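Side-chain contacts in virulence protein vsdE (Salmonella enterica, PDB 5LQ6), which acts as a cysteine hydrolase, a secreted Salmonella effector that suppresses host immune responses and contributes to bacterial virulence: residues N138-D141 with I142-S146; I172-Y175 with D176-P179; L193-L196 with Q197-K200. The protein carries 4 engineered substitutions. All coordinates share one frame; numbering follows the deposited sequence. Where two conformers were deposited one is given.

In the fold
The three contacts follow one another along the chain, each local. Interaction 1 closes helix 129-143 and leads into strand 147-157; interaction 2 is the loop joining strands 163-172 and 180-184; interaction 3 starts helix 196-200. All belong to the elements at and around the four-stranded antiparallel sheet. Interactions 1 and 2, centres about 14 Å apart, touch at the surface, where Tyr-140 meets Ser-173 and Pro-179. Interaction 3 is separate, its centre about 21 Å from that of interaction 1 and about 19 Å from that of interaction 2; its Pro-194 side chain comes close to, but does not contact, what is probably a Cys-His-Asp triad, consistent with the cysteine hydrolase activity.

Interaction 1. Residues N138-D141 with I142-S146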
loop_
_atom_site.group_PDB
_atom_site.type_symbol
_atom_site.label_atom_id
_atom_site.label_comp_id
_atom_site.label_asym_id
_atom_site.label_seq_id
_atom_site.Cartn_x
_atom_site.Cartn_y
_atom_site.Cartn_z
ATOM N N ASN A 138 13.855 -5.110 -9.875
ATOM C CA ASN A 138 14.154 -4.718 -11.262
ATOM C C ASN A 138 13.713 -3.306 -11.580
ATOM O O ASN A 138 14.462 -2.520 -12.225
ATOM C CB ASN A 138 13.560 -5.708 -12.235
ATOM C CG ASN A 138 14.038 -5.479 -13.674
ATOM O OD1 ASN A 138 15.233 -5.514 -13.953
ATOM N ND2 ASN A 138 13.119 -5.182 -14.552
ATOM N N ARG A 139 12.508 -2.945 -11.184
ATOM C CA ARG A 139 12.050 -1.596 -11.370
ATOM C C ARG A 139 12.972 -0.586 -10.652
ATOM O O ARG A 139 13.272 0.517 -11.188
ATOM C CB ARG A 139 10.604 -1.385 -10.929
ATOM C CG ARG A 139 9.573 -2.104 -11.762
ATOM C CD ARG A 139 8.186 -1.686 -11.324
ATOM N NE ARG A 139 7.139 -2.614 -11.760
ATOM C CZ ARG A 139 5.835 -2.331 -11.754
ATOM N NH1 ARG A 139 5.379 -1.129 -11.388
ATOM N NH2 ARG A 139 4.979 -3.245 -12.160
ATOM N N TYR A 140 13.460 -0.938 -9.473
ATOM C CA TYR A 140 14.364 -0.057 -8.781
ATOM C C TYR A 140 15.704 0.038 -9.522
ATOM O O TYR A 140 16.264 1.128 -9.611
ATOM C CB TYR A 140 14.609 -0.555 -7.345
ATOM C CG TYR A 140 15.468 0.347 -6.507
ATOM C CD1 TYR A 140 14.978 1.472 -5.900
ATOM C CD2 TYR A 140 16.832 0.065 -6.392
ATOM C CE1 TYR A 140 15.794 2.317 -5.170
ATOM C CE2 TYR A 140 17.615 0.875 -5.643
ATOM C CZ TYR A 140 17.123 2.001 -5.072
ATOM O OH TYR A 140 17.929 2.813 -4.304
ATOM N N ASP A 141 16.187 -1.092 -9.983
ATOM C CA ASP A 141 17.470 -1.128 -10.717
ATOM C C ASP A 141 17.439 -0.231 -11.938
ATOM O O ASP A 141 18.440 0.433 -12.234
ATOM C CB ASP A 141 17.798 -2.542 -11.084
ATOM C CG ASP A 141 19.198 -2.650 -11.582
ATOM O OD1 ASP A 141 20.116 -2.381 -10.764
ATOM O OD2 ASP A 141 19.299 -2.986 -12.768
ATOM N N ILE A 142 16.311 -0.182 -12.638
ATOM C CA ILE A 142 16.268 0.557 -13.916
ATOM C C ILE A 142 15.829 1.978 -13.749
ATOM O O ILE A 142 16.355 2.859 -14.448
ATOM C CB ILE A 142 15.401 -0.187 -14.940
ATOM C CG1 ILE A 142 16.029 -1.530 -15.266
ATOM C CG2 ILE A 142 15.219 0.657 -16.214
ATOM C CD1 ILE A 142 15.013 -2.512 -15.794
ATOM N N LYS A 143 14.889 2.261 -12.830
ATOM C CA LYS A 143 14.247 3.533 -12.694
ATOM C C LYS A 143 14.275 4.147 -11.322
ATOM O O LYS A 143 13.780 5.267 -11.104
ATOM C CB LYS A 143 12.765 3.441 -13.149
ATOM C CG LYS A 143 12.529 2.926 -14.564
ATOM C CD LYS A 143 13.005 3.969 -15.554
ATOM C CE LYS A 143 12.487 3.685 -16.967
ATOM N NZ LYS A 143 12.859 4.838 -17.837
ATOM N N ARG A 144 14.789 3.402 -10.323
ATOM C CA ARG A 144 14.864 3.863 -8.963
ATOM C C ARG A 144 13.479 4.130 -8.346
ATOM O O ARG A 144 13.376 4.891 -7.421
ATOM C CB ARG A 144 15.794 5.043 -8.782
ATOM C CG ARG A 144 17.262 4.711 -9.009
ATOM C CD ARG A 144 17.872 3.769 -7.968
ATOM N NE ARG A 144 19.335 3.653 -8.151
ATOM C CZ ARG A 144 19.908 2.816 -8.992
ATOM N NH1 ARG A 144 19.208 2.001 -9.749
ATOM N NH2 ARG A 144 21.209 2.837 -9.109
ATOM N N GLU A 145 12.510 3.420 -8.879
ATOM C CA GLU A 145 11.154 3.366 -8.305
ATOM C C GLU A 145 11.245 2.469 -7.029
ATOM O O GLU A 145 11.708 1.357 -7.123
ATOM C CB GLU A 145 10.169 2.815 -9.296
ATOM C CG GLU A 145 9.933 3.694 -10.516
ATOM C CD GLU A 145 9.262 2.996 -11.700
ATOM O OE1 GLU A 145 8.822 1.810 -11.627
ATOM O OE2 GLU A 145 9.183 3.668 -12.767
ATOM N N SER A 146 10.795 3.014 -5.897
ATOM C CA SER A 146 11.100 2.419 -4.601
ATOM C C SER A 146 9.921 2.143 -3.705
ATOM O O SER A 146 10.119 1.620 -2.617
ATOM C CB SER A 146 12.095 3.239 -3.812
ATOM O OG SER A 146 11.553 4.538 -3.613
HETATM O O HOH W 1 21.336 0.103 -10.900
#
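Arg-144 lays its side chain over one face of the Tyr-140 ring. CD of Arg-144 does the touching, a CH-pi contact 3.7 Å from the Tyr-140 ring centroid and shifted toward the rim, where CZ is its nearest ring atom. A bend at chi2 (-67°) folds the arginine back over the last helical turn; its guanidinium then lies 19° from parallel with the ring. At the edge of the guanidinium, NH1 of Arg-144 donates to Tyr-140 O at 3.1 Å, the oxygen lying close to the guanidinium plane. Arg-144 N donates to the same Tyr-140 O at 2.8 Å from the opposite face of the carbonyl. One residue, the first to leave the helix and with positive phi, thus grips this helix-terminal oxygen through both backbone and side chain. Water 1 accepts from NH1 of Arg-144 and donates to OD1 of Asp-141, linking two charged groups that stand too far apart for a salt bridge.

Around the ring, Glu-145 O lies in plane at the edge, 3.5 Å from Tyr-140 CD1; this buried carbonyl has no polar partner in the model. Ser-146 CB approaches the same edge. On another side of the helix, Glu-145 OE1 rests 3.6 Å from the methylene CD of Arg-139, with guanidinium and carboxylate planes 77° apart; NE of that arginine instead makes a salt bridge with Glu-135. In the Asn-138 conformer described, Ile-142 CD1 meets the amide, 3.5 Å from both OD1 and ND2 of Asn-138.

The turn carries the chain from helix 129-143 into strand 147-157. Ser-146 already pairs through its backbone with Val-171 of strand 163-172, while Tyr-140 packs on Val-171 and on Pro-179 of the following loop, its hydroxyl probably hydrogen-bonded to the engineered Ser-173.

Interaction 2. Residues I172-Y175 with D176-P179. Engineered in segment 172-175: Ser-173 (natural residue Cys).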
loop_
_atom_site.group_PDB
_atom_site.type_symbol
_atom_site.label_atom_id
_atom_site.label_comp_id
_atom_site.label_asym_id
_atom_site.label_seq_id
_atom_site.Cartn_x
_atom_site.Cartn_y
_atom_site.Cartn_z
ATOM N N ILE A 172 14.680 -0.435 0.401
ATOM C CA ILE A 172 15.532 0.215 1.401
ATOM C C ILE A 172 16.974 0.102 0.947
ATOM O O ILE A 172 17.429 -0.990 0.650
ATOM C CB ILE A 172 15.383 -0.408 2.801
ATOM C CG1 ILE A 172 13.917 -0.356 3.249
ATOM C CG2 ILE A 172 16.320 0.303 3.796
ATOM C CD1 ILE A 172 13.671 -0.906 4.641
ATOM N N SER A 173 17.652 1.255 0.933
ATOM C CA SER A 173 19.073 1.325 0.585
ATOM C C SER A 173 19.882 1.807 1.777
ATOM O O SER A 173 19.859 3.005 2.099
ATOM C CB SER A 173 19.233 2.250 -0.624
ATOM O OG SER A 173 18.630 1.660 -1.744
ATOM N N GLU A 174 20.546 0.878 2.445
ATOM C CA GLU A 174 21.395 1.122 3.615
ATOM C C GLU A 174 22.828 1.240 3.137
ATOM O O GLU A 174 23.217 0.696 2.138
ATOM C CB GLU A 174 21.251 -0.024 4.646
ATOM C CG GLU A 174 19.885 -0.011 5.362
ATOM C CD GLU A 174 19.566 -1.270 6.193
ATOM O OE1 GLU A 174 20.426 -2.180 6.330
ATOM O OE2 GLU A 174 18.424 -1.352 6.783
ATOM N N TYR A 175 23.618 1.965 3.922
ATOM C CA TYR A 175 24.999 2.227 3.500
ATOM C C TYR A 175 25.774 0.970 3.208
ATOM O O TYR A 175 25.858 0.053 4.032
ATOM C CB TYR A 175 25.717 3.040 4.599
ATOM C CG TYR A 175 27.122 3.451 4.154
ATOM C CD1 TYR A 175 27.297 4.498 3.285
ATOM C CD2 TYR A 175 28.247 2.709 4.536
ATOM C CE1 TYR A 175 28.567 4.824 2.794
ATOM C CE2 TYR A 175 29.515 3.031 4.066
ATOM C CZ TYR A 175 29.660 4.114 3.211
ATOM O OH TYR A 175 30.902 4.463 2.687
ATOM N N ASP A 176 26.398 0.940 2.021
ATOM C CA ASP A 176 27.229 -0.120 1.559
ATOM C C ASP A 176 26.536 -1.477 1.498
ATOM O O ASP A 176 27.190 -2.530 1.392
ATOM C CB ASP A 176 28.483 -0.239 2.432
ATOM C CG ASP A 176 29.593 -1.015 1.764
ATOM O OD1 ASP A 176 29.952 -0.670 0.631
ATOM O OD2 ASP A 176 30.122 -1.981 2.372
ATOM N N LYS A 177 25.203 -1.456 1.395
ATOM C CA LYS A 177 24.425 -2.708 1.313
ATOM C C LYS A 177 23.611 -2.710 0.030
ATOM O O LYS A 177 23.076 -1.644 -0.396
ATOM C CB LYS A 177 23.493 -2.855 2.501
ATOM C CG LYS A 177 24.221 -3.244 3.773
ATOM C CD LYS A 177 23.277 -4.083 4.649
ATOM C CE LYS A 177 23.564 -3.844 6.096
ATOM N NZ LYS A 177 22.958 -2.514 6.446
ATOM N N LYS A 178 23.424 -3.884 -0.551
ATOM C CA LYS A 178 22.546 -4.013 -1.685
ATOM C C LYS A 178 21.133 -3.582 -1.272
ATOM O O LYS A 178 20.670 -3.881 -0.189
ATOM C CB LYS A 178 22.516 -5.443 -2.177
ATOM C CG LYS A 178 23.736 -5.884 -2.944
ATOM C CD LYS A 178 23.607 -7.352 -3.357
ATOM C CE LYS A 178 24.892 -7.902 -3.965
ATOM N NZ LYS A 178 25.009 -7.442 -5.368
ATOM N N PRO A 179 20.435 -2.847 -2.161
ATOM C CA PRO A 179 19.019 -2.500 -1.881
ATOM C C PRO A 179 18.214 -3.772 -1.657
ATOM O O PRO A 179 18.462 -4.812 -2.313
ATOM C CB PRO A 179 18.589 -1.785 -3.154
ATOM C CG PRO A 179 19.869 -1.117 -3.662
ATOM C CD PRO A 179 20.952 -2.122 -3.342
HETATM O O HOH W 2 20.061 -1.840 1.714
HETATM O O HOH W 3 23.074 0.922 -0.837
HETATM O O HOH W 4 24.758 -0.421 6.411
#
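Glu-174 and Lys-177, the first and last residues of a type II beta turn, are joined by a salt bridge as well as by the turn's own hydrogen bond. The glutamate runs extended beyond CG, whereas the lysine is bent at chi2, chi3 and chi4; the last twist (77°) helps curl Lys-177 NZ back to Glu-174 OE1, only 2.6 Å away. NZ meets OE1 on its anti side, 20° out of the carboxylate plane. Water 4 accepts from NZ of Lys-177 and donates to Tyr-175 O, so the ammonium is held to the turn at a second point, and Glu-174 OE2 is hydrogen-bonded to the hydroxyl of Tyr-180. The backbone closes through Lys-177 N to Glu-174 O at 3.0 Å.

At the outer corner, Tyr-175 has CG anti to its amide nitrogen (chi1 -175°), which sets one ring face over Asp-176 N, with Tyr-175 CD2 3.6 Å from Asp-176 CB. Nearer the strands, the engineered Ser-173 meets the proline ring, its OG 3.6 Å from Pro-179 CG in the conformers described; that OG is also probably hydrogen-bonded to the Tyr-140 hydroxyl.

Water 2 bridges Ile-172 O, Glu-174 N and Lys-178 O where direct pairing lapses. The turn reverses the chain between antiparallel strands 163-172 and 180-184, and Ile-172 packs inward against Tyr-180, Gln-182 and helix 55-65.

Interaction 3. Residues L193-L196 with Q197-K200; sequences LPSL and QEIK
Ser-195 and Glu-198 form a capping box at the start of helix 196-200, each accepting from the other's backbone. Among the hydrogen bonds, Ser-195 OG, the N-cap acceptor, takes Glu-198 N at 3.1 Å; its chi1 of 66° tucks the hydroxyl in over the backbone, toward the first turn. In return Ser-195 N donates almost straight (168°) to Glu-198 OE1 at 3.0 Å, coming from above the carboxylate plane. The same OE1 also accepts from Asn-191 ND2, which helps hold the carboxylate in place. Backbone bonds from Ile-199 N to Ser-195 O and from Lys-200 N to Leu-196 O continue the helix.

The apolar contacts flank the box. Pro-194 and Ile-199, the residues either side of it, touch through Pro-194 CG and Ile-199 CD1, 4.1 Å apart, in the positions of a hydrophobic staple. Leu-196 packs on Ile-129 of helix 129-143 and on Phe-183 of strand 180-184.

Of the charged groups, Lys-200 NZ makes a salt bridge with Asp-130, and the lysine chain leading to it crosses Leu-196 at an angle, Lys-200 CD lying 4.2 Å from Leu-196 CG.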
loop_
_atom_site.group_PDB
_atom_site.type_symbol
_atom_site.label_atom_id
_atom_site.label_comp_id
_atom_site.label_asym_id
_atom_site.label_seq_id
_atom_site.Cartn_x
_atom_site.Cartn_y
_atom_site.Cartn_z
ATOM N N LEU A 193 6.276 -5.301 9.712
ATOM C CA LEU A 193 7.412 -5.397 8.816
ATOM C C LEU A 193 7.837 -6.838 8.671
ATOM O O LEU A 193 8.890 -7.254 9.234
ATOM C CB LEU A 193 8.599 -4.531 9.228
ATOM C CG LEU A 193 8.678 -3.111 8.696
ATOM C CD1 LEU A 193 7.489 -2.246 8.744
ATOM C CD2 LEU A 193 9.885 -2.431 9.375
ATOM N N PRO A 194 7.042 -7.661 7.963
ATOM C CA PRO A 194 7.384 -9.091 7.805
ATOM C C PRO A 194 8.578 -9.280 6.904
ATOM O O PRO A 194 8.765 -8.514 5.952
ATOM C CB PRO A 194 6.126 -9.679 7.231
ATOM C CG PRO A 194 5.556 -8.529 6.434
ATOM C CD PRO A 194 5.792 -7.324 7.261
ATOM N N SER A 195 9.338 -10.333 7.138
ATOM C CA SER A 195 10.320 -10.769 6.179
ATOM C C SER A 195 9.643 -11.471 5.048
ATOM O O SER A 195 8.479 -11.822 5.147
ATOM C CB SER A 195 11.321 -11.727 6.808
ATOM O OG SER A 195 10.661 -12.941 7.182
ATOM N N LEU A 196 10.370 -11.703 3.946
ATOM C CA LEU A 196 9.817 -12.485 2.851
ATOM C C LEU A 196 9.339 -13.857 3.343
ATOM O O LEU A 196 8.233 -14.293 3.015
ATOM C CB LEU A 196 10.875 -12.632 1.756
ATOM C CG LEU A 196 10.389 -13.486 0.564
ATOM C CD1 LEU A 196 9.319 -12.779 -0.220
ATOM C CD2 LEU A 196 11.577 -13.781 -0.357
ATOM N N GLN A 197 10.153 -14.524 4.119
ATOM C CA GLN A 197 9.792 -15.856 4.654
ATOM C C GLN A 197 8.506 -15.768 5.435
ATOM O O GLN A 197 7.612 -16.627 5.331
ATOM C CB GLN A 197 10.957 -16.396 5.494
ATOM C CG GLN A 197 10.711 -17.686 6.272
ATOM C CD GLN A 197 12.012 -18.239 6.882
ATOM O OE1 GLN A 197 12.225 -18.206 8.089
ATOM N NE2 GLN A 197 12.890 -18.737 6.026
ATOM N N GLU A 198 8.350 -14.729 6.265
ATOM C CA GLU A 198 7.184 -14.619 7.120
ATOM C C GLU A 198 5.957 -14.353 6.278
ATOM O O GLU A 198 4.908 -14.970 6.504
ATOM C CB GLU A 198 7.390 -13.475 8.136
ATOM C CG GLU A 198 8.270 -13.918 9.273
ATOM C CD GLU A 198 8.842 -12.803 10.082
ATOM O OE1 GLU A 198 8.664 -11.608 9.753
ATOM O OE2 GLU A 198 9.492 -13.097 11.092
ATOM N N ILE A 199 6.012 -13.419 5.329
ATOM C CA ILE A 199 4.823 -13.109 4.571
ATOM C C ILE A 199 4.393 -14.273 3.670
ATOM O O ILE A 199 3.202 -14.468 3.433
ATOM C CB ILE A 199 5.000 -11.760 3.842
ATOM C CG1 ILE A 199 3.618 -11.123 3.608
ATOM C CG2 ILE A 199 5.860 -11.928 2.621
ATOM C CD1 ILE A 199 3.684 -9.737 3.030
ATOM N N LYS A 200 5.341 -15.049 3.207
ATOM C CA LYS A 200 5.055 -16.249 2.390
ATOM C C LYS A 200 4.168 -17.248 3.124
ATOM O O LYS A 200 3.427 -18.004 2.458
ATOM C CB LYS A 200 6.339 -16.965 1.967
ATOM C CG LYS A 200 7.102 -16.280 0.868
ATOM C CD LYS A 200 8.288 -17.068 0.340
ATOM C CE LYS A 200 7.797 -18.214 -0.538
ATOM N NZ LYS A 200 8.936 -18.807 -1.267
#